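PDB 3GG9: d-3-phosphoglycerate dehydrogenase oxidoreductase protein from Ralstonia solanacearum, which probably oxidises D-3-phosphoglycerate with NAD as a D-isomer specific 2-hydroxyacid dehydrogenase. Local coordinates for residues 191-194 / 195-198; 210-213 / 214-218; 233-236 / 237-241; 307-310 / 311-315. All coordinates share one frame; numbering follows the deposited sequence. Where two conformers were deposited one is given.

Contact 1: 191-194 / 195-198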
loop_
_atom_site.group_PDB
_atom_site.type_symbol
_atom_site.label_atom_id
_atom_site.label_comp_id
_atom_site.label_asym_id
_atom_site.label_seq_id
_atom_site.Cartn_x
_atom_site.Cartn_y
_atom_site.Cartn_z
ATOM N N ARG A 191 7.682 -10.764 -24.967
ATOM C CA ARG A 191 7.764 -11.605 -26.163
ATOM C C ARG A 191 6.637 -11.210 -27.095
ATOM O O ARG A 191 5.697 -10.565 -26.672
ATOM C CB ARG A 191 7.505 -13.076 -25.809
ATOM C CG ARG A 191 8.561 -13.779 -24.974
ATOM C CD ARG A 191 8.052 -15.177 -24.530
ATOM N NE ARG A 191 6.900 -15.091 -23.618
ATOM C CZ ARG A 191 5.634 -15.352 -23.951
ATOM N NH1 ARG A 191 5.322 -15.737 -25.184
ATOM N NH2 ARG A 191 4.673 -15.227 -23.045
ATOM N N GLU A 192 6.727 -11.638 -28.346
ATOM C CA GLU A 192 5.741 -11.309 -29.367
ATOM C C GLU A 192 4.295 -11.562 -28.985
ATOM O O GLU A 192 3.440 -10.704 -29.244
ATOM C CB GLU A 192 6.064 -12.060 -30.667
ATOM C CG GLU A 192 5.021 -11.919 -31.772
ATOM C CD GLU A 192 4.790 -10.483 -32.231
ATOM O OE1 GLU A 192 5.661 -9.588 -32.040
ATOM O OE2 GLU A 192 3.726 -10.257 -32.831
ATOM N N ASN A 193 4.001 -12.731 -28.409
ATOM C CA ASN A 193 2.602 -13.047 -28.072
ATOM C C ASN A 193 2.038 -12.187 -26.915
ATOM O O ASN A 193 0.864 -11.878 -26.921
ATOM C CB ASN A 193 2.360 -14.557 -27.863
ATOM C CG ASN A 193 2.228 -15.337 -29.196
ATOM O OD1 ASN A 193 2.638 -16.485 -29.286
ATOM N ND2 ASN A 193 1.646 -14.712 -30.210
ATOM N N SER A 194 2.888 -11.781 -25.965
ATOM C CA SER A 194 2.518 -10.786 -24.948
ATOM C C SER A 194 2.127 -9.454 -25.597
ATOM O O SER A 194 1.123 -8.851 -25.226
ATOM C CB SER A 194 3.673 -10.523 -23.989
ATOM O OG SER A 194 3.892 -11.616 -23.115
ATOM N N LYS A 195 2.932 -9.004 -26.560
ATOM C CA LYS A 195 2.643 -7.780 -27.288
ATOM C C LYS A 195 1.306 -7.872 -27.996
ATOM O O LYS A 195 0.559 -6.906 -27.991
ATOM C CB LYS A 195 3.739 -7.445 -28.289
ATOM C CG LYS A 195 5.110 -7.168 -27.678
ATOM C CD LYS A 195 6.087 -7.111 -28.816
ATOM C CE LYS A 195 7.407 -6.520 -28.430
ATOM N NZ LYS A 195 8.286 -6.621 -29.624
ATOM N N GLU A 196 0.993 -9.044 -28.550
ATOM C CA GLU A 196 -0.225 -9.232 -29.353
ATOM C C GLU A 196 -1.456 -9.149 -28.460
ATOM O O GLU A 196 -2.439 -8.483 -28.797
ATOM C CB GLU A 196 -0.193 -10.568 -30.120
ATOM C CG GLU A 196 0.813 -10.639 -31.284
ATOM C CD GLU A 196 0.808 -11.998 -32.030
ATOM O OE1 GLU A 196 1.798 -12.307 -32.736
ATOM O OE2 GLU A 196 -0.181 -12.760 -31.921
ATOM N N ARG A 197 -1.372 -9.816 -27.315
ATOM C CA ARG A 197 -2.465 -9.821 -26.354
ATOM C C ARG A 197 -2.642 -8.441 -25.713
ATOM O O ARG A 197 -3.766 -8.031 -25.446
ATOM C CB ARG A 197 -2.263 -10.924 -25.310
ATOM C CG ARG A 197 -2.389 -12.327 -25.900
ATOM C CD ARG A 197 -2.438 -13.422 -24.838
ATOM N NE ARG A 197 -1.116 -13.991 -24.569
ATOM C CZ ARG A 197 -0.585 -15.017 -25.232
ATOM N NH1 ARG A 197 -1.255 -15.606 -26.218
ATOM N NH2 ARG A 197 0.627 -15.454 -24.907
ATOM N N ALA A 198 -1.534 -7.726 -25.488
ATOM C CA ALA A 198 -1.599 -6.346 -24.995
ATOM C C ALA A 198 -2.313 -5.404 -25.979
ATOM O O ALA A 198 -3.218 -4.678 -25.571
ATOM C CB ALA A 198 -0.220 -5.818 -24.646
HETATM O O HOH W 1 2.966 -17.137 -24.968
HETATM O O HOH W 2 8.091 -9.063 -31.402
#
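Lys-195 N donates to Arg-191 O at 3.2 Å, and this bond starts the first turn of helix 192-200. Arg-191 stands at the N-cap, and three more i to i+4 bonds follow: Glu-196 N to Glu-192 O, Arg-197 N to Asn-193 O and Ala-198 N to Ser-194 O, the last at 2.9 Å. Along this backbone, side chains of like and of opposite charge meet, two of the pairs through a water. Glu-192 is bent at chi2 (60°), which carries its carboxylate back over the following turn. There OE1 accepts from a water at 2.6 Å, and the same water accepts from Lys-195 NZ, so the opposite charges are bridged rather than in direct contact. Glu-192 OE2 lies only 2.8 Å from Glu-196 OE1, with the carboxylate planes 66° apart; two acceptors this near suggest that a proton may be shared, or that one group is partly protonated. In the conformer given here Arg-197 bends at chi3, lays a guanidinium face above Asn-193 O and sets NH2 3.5 Å from Asn-193 CB; a second water then accepts from Arg-191 NH1 at 2.7 Å and, weakly, from Arg-197 NH2. On the inner side, Ser-194 and Ala-198 pack on Tyr-168, in what looks like the glycine-rich loop of a Rossmann fold. The whole opens the helix of a beta-alpha-beta unit in a Rossmann-type NAD-binding domain, between strands 185-189 and 204-205.

Contact 2: 210-213 / 214-218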
loop_
_atom_site.group_PDB
_atom_site.type_symbol
_atom_site.label_atom_id
_atom_site.label_comp_id
_atom_site.label_asym_id
_atom_site.label_seq_id
_atom_site.Cartn_x
_atom_site.Cartn_y
_atom_site.Cartn_z
ATOM N N ASP A 210 14.358 -1.006 -24.256
ATOM C CA ASP A 210 15.030 0.235 -23.851
ATOM C C ASP A 210 14.044 1.369 -23.559
ATOM O O ASP A 210 14.207 2.102 -22.587
ATOM C CB ASP A 210 16.022 0.703 -24.927
ATOM C CG ASP A 210 17.153 -0.285 -25.175
ATOM O OD1 ASP A 210 18.076 0.069 -25.943
ATOM O OD2 ASP A 210 17.133 -1.406 -24.622
ATOM N N ALA A 211 13.026 1.513 -24.411
ATOM C CA ALA A 211 11.995 2.547 -24.269
ATOM C C ALA A 211 11.150 2.379 -23.001
ATOM O O ALA A 211 10.723 3.364 -22.392
ATOM C CB ALA A 211 11.081 2.554 -25.501
ATOM N N LEU A 212 10.912 1.127 -22.623
ATOM C CA LEU A 212 10.153 0.802 -21.418
ATOM C C LEU A 212 10.849 1.297 -20.167
ATOM O O LEU A 212 10.216 1.884 -19.297
ATOM C CB LEU A 212 9.913 -0.704 -21.332
ATOM C CG LEU A 212 8.904 -1.174 -20.281
ATOM C CD1 LEU A 212 7.458 -1.021 -20.815
ATOM C CD2 LEU A 212 9.210 -2.621 -19.942
ATOM N N PHE A 213 12.155 1.075 -20.099
ATOM C CA PHE A 213 12.957 1.476 -18.943
ATOM C C PHE A 213 13.184 2.991 -18.853
ATOM O O PHE A 213 13.222 3.552 -17.752
ATOM C CB PHE A 213 14.298 0.704 -18.941
ATOM C CG PHE A 213 14.176 -0.727 -18.469
ATOM C CD1 PHE A 213 13.944 -1.758 -19.368
ATOM C CD2 PHE A 213 14.250 -1.032 -17.113
ATOM C CE1 PHE A 213 13.808 -3.088 -18.929
ATOM C CE2 PHE A 213 14.109 -2.349 -16.665
ATOM C CZ PHE A 213 13.902 -3.382 -17.573
ATOM N N GLU A 214 13.322 3.649 -20.009
ATOM C CA GLU A 214 13.479 5.102 -20.089
ATOM C C GLU A 214 12.237 5.884 -19.665
ATOM O O GLU A 214 12.336 6.871 -18.921
ATOM C CB GLU A 214 13.872 5.501 -21.520
ATOM C CG GLU A 214 15.340 5.235 -21.830
ATOM C CD GLU A 214 15.703 5.193 -23.324
ATOM O OE1 GLU A 214 14.813 5.130 -24.205
ATOM O OE2 GLU A 214 16.920 5.206 -23.605
ATOM N N GLN A 215 11.076 5.418 -20.132
ATOM C CA GLN A 215 9.812 6.143 -20.003
ATOM C C GLN A 215 8.980 5.903 -18.740
ATOM O O GLN A 215 8.194 6.772 -18.354
ATOM C CB GLN A 215 8.929 5.831 -21.205
ATOM C CG GLN A 215 9.377 6.467 -22.515
ATOM C CD GLN A 215 8.440 6.083 -23.639
ATOM O OE1 GLN A 215 7.555 6.850 -24.013
ATOM N NE2 GLN A 215 8.583 4.859 -24.132
ATOM N N SER A 216 9.124 4.737 -18.110
ATOM C CA SER A 216 8.243 4.359 -17.004
ATOM C C SER A 216 8.534 5.124 -15.728
ATOM O O SER A 216 9.691 5.266 -15.334
ATOM C CB SER A 216 8.352 2.864 -16.714
ATOM O OG SER A 216 8.012 2.093 -17.845
ATOM N N ASP A 217 7.487 5.609 -15.074
ATOM C CA ASP A 217 7.630 6.170 -13.733
ATOM C C ASP A 217 7.593 5.031 -12.712
ATOM O O ASP A 217 8.209 5.097 -11.654
ATOM C CB ASP A 217 6.535 7.212 -13.470
ATOM C CG ASP A 217 6.622 8.396 -14.426
ATOM O OD1 ASP A 217 7.604 9.170 -14.338
ATOM O OD2 ASP A 217 5.718 8.554 -15.277
ATOM N N VAL A 218 6.847 3.986 -13.055
ATOM C CA VAL A 218 6.776 2.757 -12.282
ATOM C C VAL A 218 6.957 1.644 -13.308
ATOM O O VAL A 218 6.288 1.618 -14.342
ATOM C CB VAL A 218 5.398 2.637 -11.542
ATOM C CG1 VAL A 218 5.196 1.254 -10.932
ATOM C CG2 VAL A 218 5.234 3.743 -10.474
HETATM O O HOH W 3 12.284 4.958 -15.789
#
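Ser-216 turns its hydroxyl back onto Leu-212 O at the C-terminal end of helix 209-215, in the Rossmann-type domain, just before the chain enters strand 218-221. Its OG lies beside its own backbone N (chi1 -59°), and from there it donates to Leu-212 O at 2.6 Å; Ser-216 N reaches the same oxygen at 3.3 Å. One residue earlier, the Gln-215 side chain does something similar. Its chain is extended at chi2 (179°) and the amide then turns at chi3, so that NE2 donates to Ala-211 O at 3.1 Å. That donor stands above the carbonyl plane, on the face opposite the one used by Gln-215 N, while Ala-211 O lies in the plane of the side-chain amide. Ala-211 O and Leu-212 O are thus each gripped twice, by a backbone N-H and by the side chain of the same residue. Glu-214 instead runs alongside Asp-210 O, its CG 3.4 Å away. On the buried side Leu-212 and Phe-213 pack against Phe-166 and Leu-219 of the central sheet. Where the helix ends, one water donates both to Phe-213 O at 2.6 Å and to Ser-216 O at 2.7 Å.

Contact 3: 233-236 / 237-241. Unlike the reference sequence in segment 233-236: Ile-233 (reference Val).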
loop_
_atom_site.group_PDB
_atom_site.type_symbol
_atom_site.label_atom_id
_atom_site.label_comp_id
_atom_site.label_asym_id
_atom_site.label_seq_id
_atom_site.Cartn_x
_atom_site.Cartn_y
_atom_site.Cartn_z
ATOM N N ILE A 233 17.093 -8.623 -17.223
ATOM C CA ILE A 233 17.176 -7.232 -16.825
ATOM C C ILE A 233 18.600 -7.049 -16.322
ATOM O O ILE A 233 19.045 -7.731 -15.410
ATOM C CB ILE A 233 16.114 -6.881 -15.748
ATOM C CG1 ILE A 233 14.711 -7.076 -16.330
ATOM C CG2 ILE A 233 16.252 -5.440 -15.287
ATOM C CD1 ILE A 233 13.617 -6.977 -15.294
ATOM N N THR A 234 19.315 -6.143 -16.963
ATOM C CA THR A 234 20.708 -5.908 -16.637
ATOM C C THR A 234 20.835 -4.594 -15.893
ATOM O O THR A 234 19.874 -3.840 -15.806
ATOM C CB THR A 234 21.534 -5.835 -17.925
ATOM O OG1 THR A 234 21.115 -4.694 -18.686
ATOM C CG2 THR A 234 21.334 -7.095 -18.753
ATOM N N VAL A 235 22.028 -4.301 -15.367
ATOM C CA VAL A 235 22.320 -2.983 -14.799
ATOM C C VAL A 235 22.178 -1.875 -15.834
ATOM O O VAL A 235 21.780 -0.775 -15.485
ATOM C CB VAL A 235 23.767 -2.885 -14.188
ATOM C CG1 VAL A 235 24.031 -1.500 -13.620
ATOM C CG2 VAL A 235 23.931 -3.863 -13.097
ATOM N N ALA A 236 22.500 -2.155 -17.097
ATOM C CA ALA A 236 22.361 -1.149 -18.153
ATOM C C ALA A 236 20.892 -0.749 -18.312
ATOM O O ALA A 236 20.575 0.442 -18.429
ATOM C CB ALA A 236 22.931 -1.651 -19.480
ATOM N N ASP A 237 20.009 -1.745 -18.289
ATOM C CA ASP A 237 18.557 -1.513 -18.353
ATOM C C ASP A 237 18.057 -0.665 -17.185
ATOM O O ASP A 237 17.328 0.302 -17.375
ATOM C CB ASP A 237 17.805 -2.848 -18.347
ATOM C CG ASP A 237 18.056 -3.679 -19.601
ATOM O OD1 ASP A 237 18.177 -4.921 -19.478
ATOM O OD2 ASP A 237 18.118 -3.093 -20.704
ATOM N N LEU A 238 18.398 -1.072 -15.963
ATOM C CA LEU A 238 18.008 -0.324 -14.763
ATOM C C LEU A 238 18.576 1.098 -14.709
ATOM O O LEU A 238 17.890 2.019 -14.298
ATOM C CB LEU A 238 18.416 -1.104 -13.507
ATOM C CG LEU A 238 17.678 -2.423 -13.278
ATOM C CD1 LEU A 238 18.345 -3.187 -12.148
ATOM C CD2 LEU A 238 16.174 -2.198 -12.997
ATOM N N THR A 239 19.832 1.292 -15.120
ATOM C CA THR A 239 20.415 2.639 -15.074
ATOM C C THR A 239 19.898 3.559 -16.193
ATOM O O THR A 239 20.220 4.735 -16.229
ATOM C CB THR A 239 21.966 2.619 -15.009
ATOM O OG1 THR A 239 22.468 1.819 -16.070
ATOM C CG2 THR A 239 22.445 2.032 -13.662
ATOM N N ARG A 240 19.070 3.009 -17.080
ATOM C CA ARG A 240 18.335 3.761 -18.094
ATOM C C ARG A 240 17.141 4.483 -17.458
ATOM O O ARG A 240 16.625 5.468 -18.000
ATOM C CB ARG A 240 17.813 2.774 -19.140
ATOM C CG ARG A 240 17.701 3.293 -20.542
ATOM C CD ARG A 240 18.696 2.657 -21.492
ATOM N NE ARG A 240 18.690 1.197 -21.426
ATOM C CZ ARG A 240 19.395 0.408 -22.232
ATOM N NH1 ARG A 240 19.349 -0.914 -22.085
ATOM N NH2 ARG A 240 20.150 0.940 -23.185
ATOM N N MET A 241 16.692 3.959 -16.311
ATOM C CA MET A 241 15.497 4.457 -15.615
ATOM C C MET A 241 15.650 5.887 -15.100
ATOM O O MET A 241 16.770 6.341 -14.841
ATOM C CB MET A 241 15.073 3.498 -14.481
ATOM C CG MET A 241 14.574 2.110 -14.968
ATOM S SD MET A 241 13.924 0.924 -13.732
ATOM C CE MET A 241 12.389 1.715 -13.251
#
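Thr-234 and Asp-237 form a capping box at the start of the short helix 235-238. Asp-237 N donates to Thr-234 OG1 at 3.2 Å, and Thr-234 N returns a bond of 3.0 Å to Asp-237 OD1, nearly straight at 165° and meeting the anti side of the carboxylate. Thr-234 OG1 sits between its own backbone N and carbonyl carbon (chi1 65°), which turns it in over the first turn to receive that amide.

The remaining firm bonds between the two segments end on backbone carbonyls. Thr-234 O takes Leu-238 N at 3.1 Å. Val-235 O takes two donors from Thr-239, the amide N at 2.9 Å and the hydroxyl OG1 at 2.7 Å, and they come from opposite faces of the carbonyl plane. A type I turn from Leu-238 to Met-241 then leads the chain out.

Charge enters through Arg-240, whose chain, in the conformer given, bends at chi2 and chi3 and passes a guanidinium face over Ala-236 O. In that conformer NH1 makes a salt bridge to Asp-237 OD2 at 2.9 Å, with the oxygen in the guanidinium plane.

Apolar packing on the sheet side is made by Ile-233 CG2 and Leu-238 CG, 3.9 Å apart, the two side chains crossing at about a right angle. Both also touch Phe-247 of strand 246-249, while Val-235 and Thr-239 face helix 260-267.

The cap bond holds Asp-237 OD1; where Arg-240 adopts this conformer, OD2 is held as well, and a carboxylate so paired near a helix N-terminus would be expected to stay ionised.

Contact 4: 307-310 / 311-315. With SO4 (sulfate ion), chain E.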
loop_
_atom_site.group_PDB
_atom_site.type_symbol
_atom_site.label_atom_id
_atom_site.label_comp_id
_atom_site.label_asym_id
_atom_site.label_seq_id
_atom_site.Cartn_x
_atom_site.Cartn_y
_atom_site.Cartn_z
ATOM N N GLU A 307 -7.568 -16.451 1.056
ATOM C CA GLU A 307 -8.347 -17.107 -0.012
ATOM C C GLU A 307 -7.421 -17.938 -0.901
ATOM O O GLU A 307 -7.747 -19.067 -1.261
ATOM C CB GLU A 307 -9.103 -16.085 -0.863
ATOM C CG GLU A 307 -10.168 -15.323 -0.089
ATOM C CD GLU A 307 -11.186 -14.591 -0.989
ATOM O OE1 GLU A 307 -11.313 -14.936 -2.184
ATOM O OE2 GLU A 307 -11.855 -13.657 -0.482
ATOM N N SER A 308 -6.254 -17.375 -1.219
ATOM C CA SER A 308 -5.225 -18.073 -1.976
ATOM C C SER A 308 -4.844 -19.386 -1.283
ATOM O O SER A 308 -4.807 -20.412 -1.932
ATOM C CB SER A 308 -3.982 -17.181 -2.166
ATOM O OG SER A 308 -2.999 -17.840 -2.947
ATOM N N TYR A 309 -4.560 -19.355 0.020
ATOM C CA TYR A 309 -4.220 -20.579 0.781
ATOM C C TYR A 309 -5.395 -21.589 0.775
ATOM O O TYR A 309 -5.216 -22.785 0.523
ATOM C CB TYR A 309 -3.814 -20.221 2.217
ATOM C CG TYR A 309 -2.297 -20.030 2.432
ATOM C CD1 TYR A 309 -1.466 -19.578 1.400
ATOM C CD2 TYR A 309 -1.711 -20.280 3.676
ATOM C CE1 TYR A 309 -0.069 -19.408 1.598
ATOM C CE2 TYR A 309 -0.315 -20.118 3.875
ATOM C CZ TYR A 309 0.488 -19.682 2.824
ATOM O OH TYR A 309 1.861 -19.500 2.994
ATOM N N GLU A 310 -6.602 -21.101 1.013
ATOM C CA GLU A 310 -7.761 -21.992 0.963
ATOM C C GLU A 310 -7.810 -22.762 -0.367
ATOM O O GLU A 310 -7.918 -23.979 -0.349
ATOM C CB GLU A 310 -9.078 -21.242 1.227
ATOM C CG GLU A 310 -9.287 -20.764 2.682
ATOM C CD GLU A 310 -9.568 -21.872 3.723
ATOM O OE1 GLU A 310 -9.713 -21.492 4.921
ATOM O OE2 GLU A 310 -9.645 -23.098 3.379
ATOM N N MET A 311 -7.692 -22.050 -1.495
ATOM C CA MET A 311 -7.711 -22.632 -2.848
ATOM C C MET A 311 -6.497 -23.537 -3.091
ATOM O O MET A 311 -6.653 -24.697 -3.484
ATOM C CB MET A 311 -7.762 -21.531 -3.931
ATOM C CG MET A 311 -7.802 -22.072 -5.381
ATOM S SD MET A 311 -7.219 -20.911 -6.661
ATOM C CE MET A 311 -8.670 -19.859 -6.801
ATOM N N TYR A 312 -5.301 -23.008 -2.842
ATOM C CA TYR A 312 -4.061 -23.751 -3.082
ATOM C C TYR A 312 -3.985 -25.077 -2.313
ATOM O O TYR A 312 -3.801 -26.121 -2.924
ATOM C CB TYR A 312 -2.830 -22.886 -2.812
ATOM C CG TYR A 312 -2.432 -21.973 -3.967
ATOM C CD1 TYR A 312 -1.256 -22.197 -4.677
ATOM C CD2 TYR A 312 -3.231 -20.890 -4.355
ATOM C CE1 TYR A 312 -0.880 -21.364 -5.739
ATOM C CE2 TYR A 312 -2.863 -20.048 -5.418
ATOM C CZ TYR A 312 -1.681 -20.287 -6.095
ATOM O OH TYR A 312 -1.310 -19.470 -7.148
ATOM N N PHE A 313 -4.140 -25.024 -0.990
ATOM C CA PHE A 313 -4.134 -26.225 -0.151
ATOM C C PHE A 313 -5.369 -27.105 -0.334
ATOM O O PHE A 313 -5.270 -28.340 -0.324
ATOM C CB PHE A 313 -3.944 -25.836 1.304
ATOM C CG PHE A 313 -2.579 -25.245 1.559
ATOM C CD1 PHE A 313 -1.506 -26.082 1.833
ATOM C CD2 PHE A 313 -2.365 -23.876 1.433
ATOM C CE1 PHE A 313 -0.239 -25.564 2.042
ATOM C CE2 PHE A 313 -1.061 -23.319 1.634
ATOM C CZ PHE A 313 -0.016 -24.188 1.932
ATOM N N GLY A 314 -6.529 -26.484 -0.500
ATOM C CA GLY A 314 -7.735 -27.273 -0.798
ATOM C C GLY A 314 -7.450 -28.248 -1.936
ATOM O O GLY A 314 -7.710 -29.446 -1.820
ATOM N N ILE A 315 -6.878 -27.730 -3.019
ATOM C CA ILE A 315 -6.529 -28.542 -4.183
ATOM C C ILE A 315 -5.416 -29.541 -3.918
ATOM O O ILE A 315 -5.547 -30.692 -4.309
ATOM C CB ILE A 315 -6.219 -27.659 -5.431
ATOM C CG1 ILE A 315 -7.515 -27.048 -5.959
ATOM C CG2 ILE A 315 -5.551 -28.462 -6.540
ATOM C CD1 ILE A 315 -7.297 -25.865 -6.877
HETATM S S SO4 E . 1.370 -20.761 -9.258
HETATM O O1 SO4 E . 1.449 -20.798 -7.813
HETATM O O2 SO4 E . 1.038 -22.077 -9.771
HETATM O O3 SO4 E . 0.328 -19.821 -9.653
HETATM O O4 SO4 E . 2.667 -20.316 -9.767
#
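Successive i to i+4 bonds carry helix 306-324 through both segments, Met-311 N to Glu-307 O, Tyr-312 N to Ser-308 O, Phe-313 N to Tyr-309 O and Gly-314 N to Glu-310 O, all between 2.8 and 3.0 Å. The side-chain contact is led by an edge-to-face aromatic pair one turn apart. Phe-313 sets CE2 over the centre of the Tyr-309 ring, 3.6 Å from Tyr-309 CG; the centroids are 5.0 Å apart and the planes stand at 66°. Phe-313 CG lies beside its backbone N (chi1 -66°), which sends the ring back along the helix, and the two side chains run side by side in the same direction. The Tyr-309 hydroxyl is held by Arg-58. Tyr-312 comes next to Ser-308, whose OG is 3.3 Å from Tyr-312 CE2 and is itself bonded to Tyr-303 O. The Tyr-312 hydroxyl, bonded to Ser-107 N, also approaches a sulfate ion, probably from the crystallisation liquor, with OH 3.0 Å from O3 and 3.1 Å from O1. That anion is further bound by Arg-80 N and Arg-224 NH2. Glu-310 points elsewhere, its two carboxylate oxygens accepting from the amides of Asp-19 and Cys-20. The helix thus lies against loops: Phe-313 touches Val-15 and Ile-55, the latter just beyond strand 51-54, Tyr-309 touches Val-304, and Glu-307 packs on Val-157 of the second subunit.

Contacts 2 and 3 are direct neighbours, their centres 10 Å apart. Phe-213 CD2 comes within 3.4 Å of Asp-237 O, and Glu-214 CG within 3.3 Å of Arg-240 CG, so the end of helix 209-215 packs onto the short helix 235-238; in the conformers given, Asp-210 and Arg-240 add a weak, long ion pair. Contact 1 lies in the same Rossmann-type domain, its centre 18 Å from that of contact 2, with no touch. Contact 4 stands apart, about 30 Å from contact 1 and 36 to 37 Å from contacts 2 and 3, centre to centre. Of the four, contact 4 alone reaches the sulfate that Tyr-312 approaches; a second sulfate lies about 4 Å from the Glu-307 side chain.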